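Local atomic coordinates of interferon-activable protein 202 (Mus musculus, PDB entry 4LNQ), a protein that binds double-stranded DNA without sequence specificity and restrains innate immune signalling by preventing activation of the AIM2 inflammasome. Residues 34-39 with 189-194. Sequence-based numbering, arbitrary orientation.
Sequences MFHATV and HSFIKG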
loop_
_atom_site.group_PDB
_atom_site.type_symbol
_atom_site.label_atom_id
_atom_site.label_comp_id
_atom_site.label_asym_id
_atom_site.label_seq_id
_atom_site.Cartn_x
_atom_site.Cartn_y
_atom_site.Cartn_z
ATOM N N MET A 34 -13.143 -13.705 24.788
ATOM C CA MET A 34 -14.345 -12.918 25.030
ATOM C C MET A 34 -15.509 -13.458 24.175
ATOM O O MET A 34 -15.291 -14.282 23.280
ATOM C CB MET A 34 -14.084 -11.464 24.665
ATOM C CG MET A 34 -13.976 -11.242 23.165
ATOM S SD MET A 34 -13.879 -9.485 22.740
ATOM C CE MET A 34 -15.582 -8.967 23.025
ATOM N N PHE A 35 -16.733 -12.997 24.436
ATOM C CA PHE A 35 -17.812 -13.232 23.486
ATOM C C PHE A 35 -18.692 -12.010 23.403
ATOM O O PHE A 35 -18.632 -11.138 24.272
ATOM C CB PHE A 35 -18.619 -14.523 23.777
ATOM C CG PHE A 35 -19.309 -14.560 25.137
ATOM C CD1 PHE A 35 -20.585 -14.040 25.315
ATOM C CD2 PHE A 35 -18.699 -15.172 26.217
ATOM C CE1 PHE A 35 -21.232 -14.112 26.569
ATOM C CE2 PHE A 35 -19.322 -15.231 27.459
ATOM C CZ PHE A 35 -20.587 -14.695 27.632
ATOM N N HIS A 36 -19.470 -11.926 22.330
ATOM C CA HIS A 36 -20.463 -10.857 22.162
ATOM C C HIS A 36 -21.830 -11.401 22.546
ATOM O O HIS A 36 -22.085 -12.588 22.367
ATOM C CB HIS A 36 -20.519 -10.380 20.691
ATOM C CG HIS A 36 -19.259 -9.727 20.208
ATOM N ND1 HIS A 36 -18.919 -8.434 20.539
ATOM C CD2 HIS A 36 -18.258 -10.189 19.416
ATOM C CE1 HIS A 36 -17.763 -8.127 19.973
ATOM N NE2 HIS A 36 -17.344 -9.173 19.285
ATOM N N ALA A 37 -22.699 -10.538 23.073
ATOM C CA ALA A 37 -24.065 -10.916 23.358
ATOM C C ALA A 37 -24.974 -9.738 23.052
ATOM O O ALA A 37 -24.532 -8.578 22.967
ATOM C CB ALA A 37 -24.226 -11.346 24.844
ATOM N N THR A 38 -26.251 -10.038 22.886
ATOM C CA THR A 38 -27.261 -8.999 22.861
ATOM C C THR A 38 -28.284 -9.326 23.933
ATOM O O THR A 38 -28.711 -10.469 24.057
ATOM C CB THR A 38 -27.926 -8.904 21.471
ATOM O OG1 THR A 38 -26.938 -8.489 20.510
ATOM C CG2 THR A 38 -29.070 -7.878 21.483
ATOM N N VAL A 39 -28.644 -8.326 24.729
ATOM C CA VAL A 39 -29.597 -8.506 25.818
ATOM C C VAL A 39 -30.623 -7.400 25.714
ATOM O O VAL A 39 -30.431 -6.437 24.962
ATOM C CB VAL A 39 -28.895 -8.405 27.183
ATOM C CG1 VAL A 39 -27.793 -9.459 27.277
ATOM C CG2 VAL A 39 -28.294 -6.992 27.367
ATOM N N HIS A 189 -12.067 -5.705 19.402
ATOM C CA HIS A 189 -13.037 -6.720 19.848
ATOM C C HIS A 189 -13.880 -7.272 18.701
ATOM O O HIS A 189 -14.884 -7.934 18.935
ATOM C CB HIS A 189 -13.949 -6.129 20.936
ATOM C CG HIS A 189 -13.194 -5.492 22.062
ATOM N ND1 HIS A 189 -13.521 -4.259 22.583
ATOM C CD2 HIS A 189 -12.113 -5.918 22.753
ATOM C CE1 HIS A 189 -12.679 -3.957 23.554
ATOM N NE2 HIS A 189 -11.813 -4.948 23.680
ATOM N N SER A 190 -13.474 -6.991 17.460
ATOM C CA SER A 190 -14.272 -7.372 16.293
ATOM C C SER A 190 -14.343 -8.872 16.122
ATOM O O SER A 190 -13.415 -9.602 16.461
ATOM C CB SER A 190 -13.720 -6.729 14.999
ATOM O OG SER A 190 -13.715 -5.312 15.133
ATOM N N PHE A 191 -15.464 -9.334 15.588
ATOM C CA PHE A 191 -15.633 -10.753 15.338
ATOM C C PHE A 191 -16.376 -10.890 14.037
ATOM O O PHE A 191 -17.243 -10.080 13.694
ATOM C CB PHE A 191 -16.430 -11.407 16.463
ATOM C CG PHE A 191 -16.620 -12.907 16.296
ATOM C CD1 PHE A 191 -15.542 -13.778 16.414
ATOM C CD2 PHE A 191 -17.880 -13.438 16.052
ATOM C CE1 PHE A 191 -15.721 -15.164 16.282
ATOM C CE2 PHE A 191 -18.075 -14.816 15.921
ATOM C CZ PHE A 191 -16.994 -15.683 16.034
ATOM N N ILE A 192 -16.035 -11.932 13.312
ATOM C CA ILE A 192 -16.545 -12.087 11.979
ATOM C C ILE A 192 -16.773 -13.578 11.784
ATOM O O ILE A 192 -15.970 -14.410 12.230
ATOM C CB ILE A 192 -15.529 -11.456 10.977
ATOM C CG1 ILE A 192 -16.087 -11.402 9.565
ATOM C CG2 ILE A 192 -14.189 -12.162 11.033
ATOM C CD1 ILE A 192 -15.083 -10.810 8.574
ATOM N N LYS A 193 -17.908 -13.918 11.189
ATOM C CA LYS A 193 -18.237 -15.309 10.963
ATOM C C LYS A 193 -19.218 -15.430 9.802
ATOM O O LYS A 193 -20.074 -14.569 9.616
ATOM C CB LYS A 193 -18.830 -15.925 12.242
ATOM C CG LYS A 193 -19.313 -17.335 12.056
ATOM C CD LYS A 193 -19.276 -18.175 13.325
ATOM C CE LYS A 193 -19.711 -19.609 13.006
ATOM N NZ LYS A 193 -19.524 -20.533 14.146
ATOM N N GLY A 194 -19.090 -16.490 9.009
ATOM C CA GLY A 194 -20.073 -16.759 7.974
ATOM C C GLY A 194 -21.383 -17.245 8.588
ATOM O O GLY A 194 -21.380 -17.882 9.642
#
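His-36 reaches across to 189-194 edge first: its ring atom NE2 donates a weak hydrogen bond to the backbone O of His-189, 2.8 Å long but bent to 126° at the hydrogen. The acceptor lies near the ring plane, and from the same edge CD2 packs 3.7 Å from CB of Phe-191. Imidazole suits the place because one flat group offers both a polar N-H and a carbon edge. With CG anti to the carbonyl carbon (chi1 -65°), the ring projects from its strand toward 189-194. CE of Met-34 sits over one face of the ring, 3.8 Å above its plane and offset toward the rim; the rings of Phe-25 and Phe-171 also meet His-36. The first HIN-200 domain consists of two OB folds in tandem, and this buried contact joins strand 35-40 of the N-terminal barrel to strand 191-194 of the C-terminal one. His-36, which mediates interaction with TP53BP1, lies in the region 34-41 required for homomultimerization. A leucine in its place would probably leave the His-189 carbonyl without this donor and lose the flat face over which Met-34 CE lies. Met-34 crosses His-189 at about a right angle. Its unbranched chain brings SD to 3.8 Å from His-189 CB, and the bend at chi3 (-74°) turns CE over the His-36 ring. Histidine suits position 189 because its ring can pack and still use a nitrogen: ND1 of His-189 is hydrogen-bonded to NZ of Lys-49, and the ring meets Phe-51 edge-to-face. Phe-191 presents CB to His-36, whereas its ring leads away and meets Phe-25.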